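Local atomic coordinates of enoyl-CoA hydratase carB homologue (Streptomyces cattleya, PDB entry 5O34), a protein that probably carries out a crotonase-type lyase reaction in the biosynthesis of the carbapenem antibiotic thienamycin. Residues V153-S158 with L172-F177; C183-F188 with R268-S273; G166-R171 with W209-A214; D127-Y132 with G262-R267; A192-T197 with D217-E222. All coordinates share one frame; numbering follows the deposited sequence.

Contact 1. Residues V153-S158 with L172-F177; sequences VGLQIS and LVMPEF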
# COMPACT_ATOMS: atom_id res chain seq x y z
N VAL A 153 -5.01 -1.71 -20.87
CA VAL A 153 -3.59 -1.91 -21.20
C VAL A 153 -2.84 -0.57 -21.21
O VAL A 153 -1.69 -0.52 -20.76
CB VAL A 153 -3.41 -2.74 -22.51
CG1 VAL A 153 -1.95 -2.82 -22.95
CG2 VAL A 153 -3.98 -4.15 -22.34
N GLY A 154 -3.51 0.49 -21.67
CA GLY A 154 -2.96 1.84 -21.70
C GLY A 154 -2.60 2.31 -20.30
O GLY A 154 -1.47 2.74 -20.05
N LEU A 155 -3.56 2.18 -19.37
CA LEU A 155 -3.36 2.50 -17.95
C LEU A 155 -2.28 1.58 -17.33
O LEU A 155 -1.42 2.07 -16.60
CB LEU A 155 -4.70 2.40 -17.17
CG LEU A 155 -4.69 2.70 -15.66
CD1 LEU A 155 -3.97 4.01 -15.32
CD2 LEU A 155 -6.11 2.72 -15.12
N GLN A 156 -2.29 0.28 -17.68
CA GLN A 156 -1.32 -0.71 -17.18
C GLN A 156 0.14 -0.35 -17.52
O GLN A 156 1.02 -0.49 -16.67
CB GLN A 156 -1.68 -2.12 -17.65
CG GLN A 156 -2.83 -2.74 -16.84
CD GLN A 156 -3.55 -3.88 -17.49
OE1 GLN A 156 -4.77 -4.04 -17.34
NE2 GLN A 156 -2.83 -4.74 -18.20
N ILE A 157 0.39 0.17 -18.74
CA ILE A 157 1.73 0.63 -19.17
C ILE A 157 2.17 1.79 -18.28
O ILE A 157 3.30 1.78 -17.78
CB ILE A 157 1.76 0.99 -20.69
CG1 ILE A 157 1.50 -0.28 -21.55
CG2 ILE A 157 3.10 1.65 -21.09
CD1 ILE A 157 0.99 -0.02 -23.00
N SER A 158 1.28 2.77 -18.04
CA SER A 158 1.56 3.94 -17.20
C SER A 158 1.90 3.52 -15.76
O SER A 158 2.83 4.08 -15.17
CB SER A 158 0.41 4.95 -17.25
OG SER A 158 -0.62 4.68 -16.31
N LEU A 172 -8.88 8.04 -15.94
CA LEU A 172 -8.33 6.69 -15.73
C LEU A 172 -9.44 5.65 -15.53
O LEU A 172 -10.36 5.90 -14.76
CB LEU A 172 -7.36 6.74 -14.53
CG LEU A 172 -5.90 7.23 -14.77
CD1 LEU A 172 -5.80 8.54 -15.52
CD2 LEU A 172 -5.19 7.40 -13.48
N VAL A 173 -9.39 4.50 -16.26
CA VAL A 173 -10.41 3.46 -16.20
C VAL A 173 -9.78 2.09 -16.31
O VAL A 173 -8.84 1.86 -17.07
CB VAL A 173 -11.53 3.63 -17.31
CG1 VAL A 173 -12.90 3.18 -16.81
CG2 VAL A 173 -11.59 5.04 -17.88
N MET A 174 -10.38 1.14 -15.56
CA MET A 174 -10.07 -0.28 -15.60
C MET A 174 -11.43 -0.97 -15.85
O MET A 174 -11.96 -1.55 -14.91
CB MET A 174 -9.41 -0.78 -14.29
CG MET A 174 -7.91 -0.76 -14.31
SD MET A 174 -7.13 -1.64 -15.65
CE MET A 174 -5.66 -1.37 -15.19
N PRO A 175 -12.06 -0.81 -17.06
CA PRO A 175 -13.37 -1.45 -17.32
C PRO A 175 -13.39 -2.95 -17.73
O PRO A 175 -14.45 -3.43 -18.14
CB PRO A 175 -13.95 -0.57 -18.43
CG PRO A 175 -12.76 -0.19 -19.23
CD PRO A 175 -11.56 -0.13 -18.28
N GLU A 176 -12.25 -3.66 -17.65
CA GLU A 176 -12.11 -5.09 -18.00
C GLU A 176 -13.34 -5.97 -17.70
O GLU A 176 -13.76 -6.73 -18.58
CB GLU A 176 -10.86 -5.71 -17.34
CG GLU A 176 -9.60 -5.54 -18.16
CD GLU A 176 -8.86 -4.22 -18.03
OE1 GLU A 176 -9.44 -3.26 -17.47
OE2 GLU A 176 -7.71 -4.15 -18.50
N PHE A 177 -13.92 -5.84 -16.49
CA PHE A 177 -15.11 -6.60 -16.07
C PHE A 177 -16.36 -6.24 -16.89
O PHE A 177 -17.08 -7.15 -17.32
CB PHE A 177 -15.38 -6.46 -14.56
CG PHE A 177 -14.41 -7.16 -13.64
CD1 PHE A 177 -14.43 -6.91 -12.27
CD2 PHE A 177 -13.50 -8.08 -14.13
CE1 PHE A 177 -13.54 -7.57 -11.42
CE2 PHE A 177 -12.61 -8.74 -13.28
CZ PHE A 177 -12.64 -8.48 -11.93
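Leu155 points from helix 152-158 onto the chain at Leu172, Val173 and Met174. Its CB lies at the edge of contact, 4.2 Å from Val173 O. Chi1 of 180° sets CG anti to the backbone N. Beyond it the two methyls meet different partners. CD1 lies 3.8 Å from Leu172 CG, and the two side chains cross at about a right angle. CD2 comes to 3.5 Å from Val173 O and 4.0 Å from Met174 CG. Met174 bends at chi2, and its tip reaches back to the helix. Its CE touches Gln156 CG at 3.6 Å. The side chains of Gln156 and Glu176 approach each other tip to tip. The contact is buried; leucine and methionine pack at one end and polar tips meet at the other. Leu190 of helix 184-194 lies against Met174, and Leu219 lies against Leu172. Val173 is bonded through its backbone to Ala150 and Gly152, which puts strand 171-173 beside strand 149-151. Helix 152-158 follows strand 149-151 directly and packs on the small sheet, as in the crotonase fold. In that family the start of this helix commonly contributes to the oxyanion hole, and this chain is probably built alike.

Contact 2. Residues C183-F188 with R268-S273; sequences CNFGGF and REAKES
Asn184 and Ala270 bring the two backbones closest, with their CA atoms 5.7 Å apart. They belong to helices 184-194 and 252-273. The short helical segments run at 132° to each other, and their axes approach to 10.4 Å. Asn184 lies in the first turn of its helix, right after the N-cap residue Cys183. Its CG is anti to the carbonyl carbon (chi1 -53°). The amide reaches across to the end of the other helix. There ND2 donates to Ser273 OG at 3.2 Å, with an N-H...O angle of 155°. The serine oxygen lies almost in the amide plane. OD1 rests against Ser273 CB at 3.2 Å. The amide carbon CG lies 3.8 Å from Ala270 CA, which brings the amide close to the helix backbone. Next to it, Phe185 CE1 meets Ala270 CB at 3.7 Å, and the methyl approaches the ring obliquely. Ser273 OG also makes a weak hydrogen bond to Ser250 O of the second subunit, whose Arg254 packs on Asn184. Within the chain, Phe185 stacks edge-to-face with Tyr132 of helix 120-137 and touches Leu263 and Ile266. The start of helix 184-194 is therefore wedged between helix 120-137, helix 252-273 and a neighbouring subunit.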
# COMPACT_ATOMS: atom_id res chain seq x y z
N CYS A 183 -8.86 -9.43 -15.23
CA CYS A 183 -8.02 -8.28 -14.87
C CYS A 183 -6.95 -8.61 -13.82
O CYS A 183 -6.81 -7.92 -12.81
CB CYS A 183 -8.88 -7.10 -14.46
SG CYS A 183 -8.02 -5.51 -14.53
N ASN A 184 -6.14 -9.65 -14.11
CA ASN A 184 -5.05 -10.12 -13.25
C ASN A 184 -3.98 -9.06 -13.11
O ASN A 184 -3.56 -8.75 -11.99
CB ASN A 184 -4.44 -11.41 -13.82
CG ASN A 184 -5.45 -12.49 -14.08
OD1 ASN A 184 -6.27 -12.39 -15.00
ND2 ASN A 184 -5.42 -13.54 -13.28
N PHE A 185 -3.53 -8.50 -14.24
CA PHE A 185 -2.51 -7.46 -14.30
C PHE A 185 -3.01 -6.16 -13.70
O PHE A 185 -2.32 -5.57 -12.87
CB PHE A 185 -2.04 -7.27 -15.74
CG PHE A 185 -1.00 -8.27 -16.18
CD1 PHE A 185 -1.29 -9.22 -17.15
CD2 PHE A 185 0.27 -8.26 -15.62
CE1 PHE A 185 -0.32 -10.14 -17.56
CE2 PHE A 185 1.24 -9.18 -16.03
CZ PHE A 185 0.93 -10.12 -16.99
N GLY A 186 -4.22 -5.75 -14.08
CA GLY A 186 -4.85 -4.54 -13.59
C GLY A 186 -5.00 -4.54 -12.08
O GLY A 186 -4.66 -3.56 -11.43
N GLY A 187 -5.45 -5.68 -11.55
CA GLY A 187 -5.61 -5.90 -10.12
C GLY A 187 -4.29 -5.78 -9.39
O GLY A 187 -4.20 -5.03 -8.41
N PHE A 188 -3.24 -6.46 -9.89
CA PHE A 188 -1.91 -6.38 -9.29
C PHE A 188 -1.30 -4.96 -9.34
O PHE A 188 -0.83 -4.45 -8.32
CB PHE A 188 -0.95 -7.40 -9.93
CG PHE A 188 0.45 -7.28 -9.37
CD1 PHE A 188 0.77 -7.86 -8.14
CD2 PHE A 188 1.43 -6.54 -10.03
CE1 PHE A 188 2.04 -7.69 -7.59
CE2 PHE A 188 2.69 -6.39 -9.48
CZ PHE A 188 2.98 -6.95 -8.25
N ARG A 268 1.59 -16.92 -15.96
CA ARG A 268 0.83 -18.17 -15.99
C ARG A 268 -0.65 -17.97 -15.56
O ARG A 268 -1.54 -18.51 -16.20
CB ARG A 268 1.57 -19.25 -15.17
CG ARG A 268 0.71 -20.29 -14.45
CD ARG A 268 0.37 -21.51 -15.29
NE ARG A 268 -0.45 -22.45 -14.52
CZ ARG A 268 -0.79 -23.67 -14.93
NH1 ARG A 268 -0.39 -24.11 -16.12
NH2 ARG A 268 -1.54 -24.45 -14.16
N GLU A 269 -0.88 -17.17 -14.50
CA GLU A 269 -2.23 -16.86 -13.98
C GLU A 269 -3.12 -16.15 -15.01
O GLU A 269 -4.26 -16.56 -15.22
CB GLU A 269 -2.13 -16.02 -12.70
CG GLU A 269 -1.69 -16.79 -11.47
CD GLU A 269 -1.22 -15.98 -10.27
OE1 GLU A 269 -1.39 -14.74 -10.26
OE2 GLU A 269 -0.68 -16.60 -9.33
N ALA A 270 -2.60 -15.08 -15.66
CA ALA A 270 -3.29 -14.28 -16.68
C ALA A 270 -3.69 -15.13 -17.89
O ALA A 270 -4.75 -14.89 -18.48
CB ALA A 270 -2.41 -13.12 -17.13
N LYS A 271 -2.85 -16.12 -18.25
CA LYS A 271 -3.09 -17.06 -19.34
C LYS A 271 -4.37 -17.86 -19.10
O LYS A 271 -5.27 -17.84 -19.95
CB LYS A 271 -1.88 -17.98 -19.54
CG LYS A 271 -0.81 -17.36 -20.41
CD LYS A 271 0.53 -18.07 -20.26
CE LYS A 271 1.56 -17.48 -21.18
NZ LYS A 271 2.86 -18.17 -21.04
N GLU A 272 -4.49 -18.52 -17.93
CA GLU A 272 -5.67 -19.30 -17.53
C GLU A 272 -6.95 -18.44 -17.51
O GLU A 272 -7.98 -18.88 -18.01
CB GLU A 272 -5.45 -19.93 -16.15
CG GLU A 272 -4.40 -21.02 -16.11
CD GLU A 272 -4.18 -21.60 -14.73
OE1 GLU A 272 -4.87 -22.59 -14.38
OE2 GLU A 272 -3.35 -21.04 -13.99
N SER A 273 -6.86 -17.22 -16.97
CA SER A 273 -7.97 -16.27 -16.81
C SER A 273 -8.56 -15.71 -18.13
O SER A 273 -9.78 -15.57 -18.23
CB SER A 273 -7.57 -15.13 -15.89
OG SER A 273 -7.62 -15.50 -14.53

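Contact 3. Residues G166-R171 with W209-A214; sequences GSEQAR and WPAERA
Ser167 and Glu168 start a type I beta turn that meets the first turn of a helix at Ala211. The turn runs from Ser167 to Ala170. It is also an ST turn, since Ser167 OG accepts from Gln169 N at 3.1 Å. Ser167 OG is hydrogen-bonded to Asp147 as well. Ala211 CB presses into the turn, 3.5 Å from Ser167 O and 3.8 Å from Glu168 CA. Pro210 is the N-cap residue of this helix. On the exposed side two acidic side chains meet. Glu212 OE2 lies 3.5 Å from Glu168 OE1, with the carboxylate planes 62° apart. These like charges probably repel each other. Farther along, Arg171 NH1 touches Pro210 CB at 3.9 Å, while Arg171 NE is salt-bridged to Glu208. The contact sits where the two sheets of the chain come together. Strand 163-167 leads in from the large sheet and pairs there with strand 222-224. Strands 171-173 and 209-210 belong to the small sheet, and helix 211-217 follows directly.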
# COMPACT_ATOMS: atom_id res chain seq x y z
N GLY A 166 -0.48 13.84 -15.21
CA GLY A 166 -1.77 13.95 -15.87
C GLY A 166 -2.21 15.37 -16.11
O GLY A 166 -1.92 16.27 -15.31
N SER A 167 -2.90 15.59 -17.24
CA SER A 167 -3.51 16.88 -17.54
C SER A 167 -4.86 16.82 -16.81
O SER A 167 -5.30 15.72 -16.45
CB SER A 167 -3.72 17.05 -19.04
OG SER A 167 -4.83 16.31 -19.52
N GLU A 168 -5.55 17.95 -16.62
CA GLU A 168 -6.84 17.87 -15.95
C GLU A 168 -7.94 17.23 -16.86
O GLU A 168 -9.06 17.01 -16.40
CB GLU A 168 -7.25 19.21 -15.33
CG GLU A 168 -6.65 19.37 -13.93
CD GLU A 168 -5.82 20.62 -13.67
OE1 GLU A 168 -4.87 20.53 -12.86
OE2 GLU A 168 -6.12 21.68 -14.25
N GLN A 169 -7.55 16.82 -18.09
CA GLN A 169 -8.38 16.11 -19.07
C GLN A 169 -8.16 14.59 -18.94
O GLN A 169 -8.90 13.81 -19.55
CB GLN A 169 -8.04 16.56 -20.51
CG GLN A 169 -8.46 18.00 -20.87
CD GLN A 169 -9.95 18.23 -20.77
OE1 GLN A 169 -10.45 18.77 -19.77
NE2 GLN A 169 -10.70 17.86 -21.80
N ALA A 170 -7.14 14.19 -18.15
CA ALA A 170 -6.81 12.78 -17.92
C ALA A 170 -7.93 12.08 -17.18
O ALA A 170 -8.45 12.60 -16.19
CB ALA A 170 -5.49 12.65 -17.16
N ARG A 171 -8.37 10.93 -17.72
CA ARG A 171 -9.42 10.10 -17.15
C ARG A 171 -8.92 8.65 -17.14
O ARG A 171 -8.47 8.14 -18.16
CB ARG A 171 -10.76 10.30 -17.89
CG ARG A 171 -11.35 11.69 -17.61
CD ARG A 171 -12.68 11.97 -18.29
NE ARG A 171 -13.80 11.29 -17.63
CZ ARG A 171 -14.45 11.75 -16.56
NH1 ARG A 171 -14.10 12.90 -15.99
NH2 ARG A 171 -15.45 11.05 -16.03
N TRP A 209 -11.84 7.62 -13.24
CA TRP A 209 -11.15 8.37 -12.22
C TRP A 209 -10.66 9.68 -12.80
O TRP A 209 -9.61 9.69 -13.45
CB TRP A 209 -10.00 7.54 -11.62
CG TRP A 209 -10.26 7.04 -10.23
CD1 TRP A 209 -9.62 7.43 -9.10
CD2 TRP A 209 -11.24 6.07 -9.84
NE1 TRP A 209 -10.16 6.78 -8.01
CE2 TRP A 209 -11.13 5.92 -8.44
CE3 TRP A 209 -12.18 5.29 -10.53
CZ2 TRP A 209 -11.93 5.03 -7.72
CZ3 TRP A 209 -12.98 4.41 -9.81
CH2 TRP A 209 -12.85 4.28 -8.42
N PRO A 210 -11.41 10.79 -12.59
CA PRO A 210 -10.92 12.10 -13.06
C PRO A 210 -9.60 12.47 -12.40
O PRO A 210 -9.24 11.92 -11.34
CB PRO A 210 -12.05 13.08 -12.70
CG PRO A 210 -12.94 12.36 -11.78
CD PRO A 210 -12.69 10.89 -11.84
N ALA A 211 -8.84 13.37 -13.06
CA ALA A 211 -7.48 13.78 -12.69
C ALA A 211 -7.25 14.09 -11.21
O ALA A 211 -6.26 13.60 -10.65
CB ALA A 211 -7.04 14.96 -13.55
N GLU A 212 -8.15 14.88 -10.57
CA GLU A 212 -8.07 15.33 -9.16
C GLU A 212 -8.22 14.20 -8.16
O GLU A 212 -7.42 14.09 -7.21
CB GLU A 212 -9.08 16.48 -8.89
CG GLU A 212 -8.73 17.80 -9.59
CD GLU A 212 -7.28 18.26 -9.51
OE1 GLU A 212 -6.74 18.36 -8.38
OE2 GLU A 212 -6.69 18.54 -10.58
N ARG A 213 -9.16 13.29 -8.43
CA ARG A 213 -9.42 12.05 -7.71
C ARG A 213 -8.23 11.06 -7.91
O ARG A 213 -7.76 10.46 -6.93
CB ARG A 213 -10.72 11.43 -8.23
CG ARG A 213 -11.04 10.10 -7.57
CD ARG A 213 -12.47 9.97 -7.22
NE ARG A 213 -13.04 8.80 -7.90
CZ ARG A 213 -14.20 8.81 -8.55
NH1 ARG A 213 -14.93 9.92 -8.61
NH2 ARG A 213 -14.64 7.71 -9.15
N ALA A 214 -7.74 10.90 -9.18
CA ALA A 214 -6.58 10.03 -9.49
C ALA A 214 -5.32 10.43 -8.75
O ALA A 214 -4.57 9.57 -8.28
CB ALA A 214 -6.32 9.98 -10.98

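Contact 4. Residues D127-Y132 with G262-R267; sequences DITDLY and GLERIR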
# COMPACT_ATOMS: atom_id res chain seq x y z
N ASP A 127 3.85 -11.26 -24.54
CA ASP A 127 4.34 -9.95 -25.02
C ASP A 127 4.04 -8.83 -24.01
O ASP A 127 4.91 -8.00 -23.75
CB ASP A 127 3.80 -9.62 -26.43
CG ASP A 127 4.33 -10.53 -27.53
OD1 ASP A 127 5.50 -10.97 -27.43
OD2 ASP A 127 3.58 -10.77 -28.50
N ILE A 128 2.81 -8.86 -23.43
CA ILE A 128 2.29 -7.96 -22.39
C ILE A 128 3.21 -8.00 -21.17
O ILE A 128 3.68 -6.96 -20.70
CB ILE A 128 0.83 -8.39 -22.03
CG1 ILE A 128 -0.11 -8.05 -23.18
CG2 ILE A 128 0.32 -7.74 -20.72
CD1 ILE A 128 -0.36 -6.57 -23.33
N THR A 129 3.49 -9.24 -20.68
CA THR A 129 4.35 -9.50 -19.53
C THR A 129 5.76 -9.00 -19.80
O THR A 129 6.33 -8.33 -18.94
CB THR A 129 4.30 -10.99 -19.10
OG1 THR A 129 2.95 -11.44 -19.04
CG2 THR A 129 4.97 -11.24 -17.76
N ASP A 130 6.29 -9.27 -21.00
CA ASP A 130 7.63 -8.82 -21.41
C ASP A 130 7.71 -7.30 -21.49
O ASP A 130 8.74 -6.74 -21.11
CB ASP A 130 8.10 -9.51 -22.72
CG ASP A 130 8.38 -11.01 -22.60
OD1 ASP A 130 8.05 -11.61 -21.55
OD2 ASP A 130 8.91 -11.59 -23.58
N LEU A 131 6.61 -6.64 -21.90
CA LEU A 131 6.54 -5.18 -21.93
C LEU A 131 6.49 -4.61 -20.51
O LEU A 131 7.31 -3.75 -20.19
CB LEU A 131 5.36 -4.67 -22.80
CG LEU A 131 5.08 -3.14 -22.78
CD1 LEU A 131 6.28 -2.34 -23.23
CD2 LEU A 131 3.87 -2.79 -23.61
N TYR A 132 5.56 -5.10 -19.65
CA TYR A 132 5.44 -4.60 -18.28
C TYR A 132 6.72 -4.84 -17.47
O TYR A 132 7.14 -3.94 -16.73
CB TYR A 132 4.22 -5.18 -17.55
CG TYR A 132 2.88 -4.93 -18.21
CD1 TYR A 132 2.69 -3.83 -19.06
CD2 TYR A 132 1.79 -5.74 -17.94
CE1 TYR A 132 1.45 -3.58 -19.65
CE2 TYR A 132 0.54 -5.48 -18.50
CZ TYR A 132 0.38 -4.41 -19.37
OH TYR A 132 -0.83 -4.19 -19.98
N GLY A 262 6.48 -9.62 -9.05
CA GLY A 262 5.03 -9.70 -8.98
C GLY A 262 4.40 -9.90 -10.34
O GLY A 262 3.52 -10.75 -10.49
N LEU A 263 4.87 -9.12 -11.34
CA LEU A 263 4.43 -9.18 -12.74
C LEU A 263 4.78 -10.53 -13.36
O LEU A 263 3.96 -11.06 -14.13
CB LEU A 263 5.08 -8.05 -13.57
CG LEU A 263 4.62 -6.59 -13.32
CD1 LEU A 263 5.61 -5.63 -13.92
CD2 LEU A 263 3.23 -6.34 -13.88
N GLU A 264 5.97 -11.09 -13.03
CA GLU A 264 6.43 -12.39 -13.53
C GLU A 264 5.56 -13.57 -13.07
O GLU A 264 5.36 -14.51 -13.83
CB GLU A 264 7.91 -12.65 -13.16
CG GLU A 264 8.91 -11.85 -13.98
CD GLU A 264 9.08 -12.14 -15.46
OE1 GLU A 264 9.98 -11.52 -16.08
OE2 GLU A 264 8.32 -12.97 -16.02
N ARG A 265 5.04 -13.52 -11.83
CA ARG A 265 4.16 -14.56 -11.30
C ARG A 265 2.78 -14.55 -11.98
O ARG A 265 2.13 -15.59 -12.04
CB ARG A 265 4.00 -14.41 -9.79
CG ARG A 265 5.04 -15.21 -9.01
CD ARG A 265 4.78 -15.20 -7.52
NE ARG A 265 4.90 -13.84 -6.98
CZ ARG A 265 6.01 -13.35 -6.45
NH1 ARG A 265 7.10 -14.10 -6.35
NH2 ARG A 265 6.04 -12.10 -6.00
N ILE A 266 2.33 -13.37 -12.48
CA ILE A 266 1.04 -13.19 -13.16
C ILE A 266 0.99 -13.90 -14.52
O ILE A 266 -0.09 -14.33 -14.92
CB ILE A 266 0.62 -11.67 -13.29
CG1 ILE A 266 0.73 -10.87 -11.96
CG2 ILE A 266 -0.77 -11.48 -13.92
CD1 ILE A 266 0.19 -11.51 -10.67
N ARG A 267 2.14 -14.02 -15.23
CA ARG A 267 2.25 -14.62 -16.56
C ARG A 267 1.35 -15.87 -16.75
O ARG A 267 0.40 -15.83 -17.55
CB ARG A 267 3.72 -14.92 -16.92
CG ARG A 267 3.95 -15.28 -18.39
CD ARG A 267 5.38 -15.78 -18.68
NE ARG A 267 6.40 -14.75 -18.44
CZ ARG A 267 6.80 -13.85 -19.33
NH1 ARG A 267 6.26 -13.83 -20.55
NH2 ARG A 267 7.72 -12.95 -19.02
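Arg267 grips Asp130 end-on, and both terminal nitrogens donate to the single oxygen OD1. Arg267 NH2 is 2.9 Å from Asp130 OD1 and NH1 is 3.0 Å from it. OD1 lies in the guanidinium plane. The carboxylate is turned well away, its plane 66° from that of the guanidinium. Within its own helix, Arg267 NH2 also donates to Glu264 OE2 at 3.1 Å, a fairly straight bond of 161°. NH1 has a further salt bridge to Asp126. Three acidic side chains thus share one arginine, whose charge probably offsets the repulsion between them. Thr129 CG2 lies over one face of the guanidinium, offset from its centre, 3.5 Å from Arg267 NH2. The Thr129 hydroxyl turns back into its own helix and bonds Ile125 O. One turn on, packing takes over. Leu263 CD1 lies 3.6 Å from the carbonyl oxygen Tyr132 O and makes an apolar contact with Tyr132 CB at 3.9 Å. The Tyr132 ring leads away from this interface toward Phe185 and helix 152-158. The two segments run almost exactly antiparallel, at 176°, with axes 9.7 Å apart. This is an antiparallel helix pair with a salt-bridge network along one side. It packs the last modelled helix, 252-273, on helix 120-137 of the same chain. Some crotonases likewise fold the C-terminal helices back over their own subunit.

Contact 5. Residues A192-T197 with D217-E222; sequences AAAGRT and DGLLHE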
# COMPACT_ATOMS: atom_id res chain seq x y z
N ALA A 192 -0.41 -2.03 -6.24
CA ALA A 192 0.95 -1.51 -6.07
C ALA A 192 1.04 0.01 -6.10
O ALA A 192 1.74 0.58 -5.26
CB ALA A 192 1.87 -2.13 -7.10
N ALA A 193 0.28 0.67 -6.98
CA ALA A 193 0.30 2.13 -7.13
C ALA A 193 -0.63 2.92 -6.22
O ALA A 193 -0.23 3.96 -5.68
CB ALA A 193 0.03 2.50 -8.58
N ALA A 194 -1.87 2.45 -6.07
CA ALA A 194 -2.88 3.18 -5.31
C ALA A 194 -3.42 2.49 -4.07
O ALA A 194 -4.20 3.10 -3.33
CB ALA A 194 -4.04 3.55 -6.23
N GLY A 195 -3.04 1.24 -3.86
CA GLY A 195 -3.55 0.47 -2.74
C GLY A 195 -4.76 -0.36 -3.10
O GLY A 195 -5.50 -0.05 -4.04
N ARG A 196 -4.97 -1.43 -2.32
CA ARG A 196 -6.01 -2.44 -2.42
C ARG A 196 -7.44 -1.87 -2.57
O ARG A 196 -8.18 -2.31 -3.45
CB ARG A 196 -5.89 -3.37 -1.20
CG ARG A 196 -6.70 -4.62 -1.26
CD ARG A 196 -6.19 -5.65 -0.27
NE ARG A 196 -7.10 -6.80 -0.19
CZ ARG A 196 -7.08 -7.83 -1.02
NH1 ARG A 196 -6.20 -7.89 -2.02
NH2 ARG A 196 -7.95 -8.82 -0.87
N THR A 197 -7.83 -0.92 -1.71
CA THR A 197 -9.15 -0.27 -1.67
C THR A 197 -9.47 0.41 -3.02
O THR A 197 -10.54 0.15 -3.58
CB THR A 197 -9.20 0.70 -0.48
OG1 THR A 197 -8.94 -0.04 0.70
CG2 THR A 197 -10.53 1.41 -0.34
N ASP A 217 -5.74 9.55 -4.83
CA ASP A 217 -5.63 8.11 -4.66
C ASP A 217 -4.26 7.49 -5.02
O ASP A 217 -4.02 6.34 -4.65
CB ASP A 217 -6.77 7.41 -5.43
CG ASP A 217 -8.15 7.70 -4.84
OD1 ASP A 217 -8.22 8.07 -3.64
OD2 ASP A 217 -9.16 7.53 -5.55
N GLY A 218 -3.36 8.26 -5.63
CA GLY A 218 -2.02 7.78 -5.99
C GLY A 218 -1.88 7.21 -7.39
O GLY A 218 -0.86 6.60 -7.71
N LEU A 219 -2.88 7.39 -8.24
CA LEU A 219 -2.83 6.93 -9.62
C LEU A 219 -2.06 7.89 -10.52
O LEU A 219 -1.53 7.49 -11.56
CB LEU A 219 -4.24 6.68 -10.14
CG LEU A 219 -5.01 5.56 -9.43
CD1 LEU A 219 -6.47 5.63 -9.78
CD2 LEU A 219 -4.43 4.21 -9.77
N LEU A 220 -1.98 9.17 -10.11
CA LEU A 220 -1.18 10.23 -10.73
C LEU A 220 -0.25 10.76 -9.66
O LEU A 220 -0.64 10.86 -8.50
CB LEU A 220 -2.03 11.38 -11.29
CG LEU A 220 -2.94 11.08 -12.49
CD1 LEU A 220 -3.72 12.31 -12.88
CD2 LEU A 220 -2.18 10.52 -13.69
N HIS A 221 1.00 11.05 -10.03
CA HIS A 221 1.99 11.61 -9.11
C HIS A 221 1.79 13.12 -9.07
O HIS A 221 2.12 13.76 -8.07
CB HIS A 221 3.41 11.29 -9.58
CG HIS A 221 3.79 9.84 -9.47
ND1 HIS A 221 3.15 8.86 -10.21
CD2 HIS A 221 4.75 9.26 -8.71
CE1 HIS A 221 3.73 7.72 -9.87
NE2 HIS A 221 4.69 7.91 -8.98
N GLU A 222 1.28 13.68 -10.17
CA GLU A 222 1.09 15.11 -10.32
C GLU A 222 0.07 15.41 -11.41
O GLU A 222 -0.09 14.63 -12.36
CB GLU A 222 2.44 15.78 -10.66
CG GLU A 222 2.43 17.30 -10.73
CD GLU A 222 3.71 17.95 -11.21
OE1 GLU A 222 4.79 17.32 -11.09
OE2 GLU A 222 3.65 19.11 -11.67
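Ala194 and Gly218 meet in a close packing of two helix ends, beside a subunit interface of the trimer. Helix 184-194 finishes at Ala194, and Gly195 follows with positive phi before helix 196-205 begins. Gly218 is the first residue to leave helical angles after helix 211-217, with positive phi in a Schellman motif. The CA atoms of Ala194 and Gly218 are 4.7 Å apart. The Ala194 methyl carries most of the touching. Its CB lies 3.2 Å from Asp217 O and 3.6 Å from Leu219 CD2. Leu219 CG follows at 3.9 Å from it, and Leu219 also touches Val198 and Met202 of helix 196-205. The Asp217 carboxylate is engaged by Trp209 through OD2. Gly218 brings no side chain, and its backbone lies close to that of Ala193. Ala193 O and Gly218 O stand 3.4 Å apart. Both are acceptors, so they cannot bond each other and probably repel. Thr197 OG1 of the third subunit is hydrogen-bonded to both; one hydroxyl would have to share its proton between them, and may ease the repulsion. The two helix ends meet through a small methyl contact, against a backbone oxygen and one leucine methyl, with polar links from the neighbouring subunit.

Overall arrangement
The five contacts tie the small sheet, the central helices and the last modelled helix together. Contacts 2 and 4 are closest, with centres 9 Å apart, and share helix 252-273. Contacts 1 and 3 meet in the small sheet, where strands 171-173 and 209-210 are neighbours. Contact 3 lies about 26 Å from contacts 2 and 4, centre to centre. Contact 5 adjoins contact 3 and shares helix 184-194 with contact 2. Along the chain, contact 4 spans the longest stretch and encloses contacts 1, 3 and 5, while it crosses contact 2. Helix 252-273 is thereby brought back to the core of its own subunit. Contacts 2 and 5, and contact 1 at Phe177, touch neighbouring subunits.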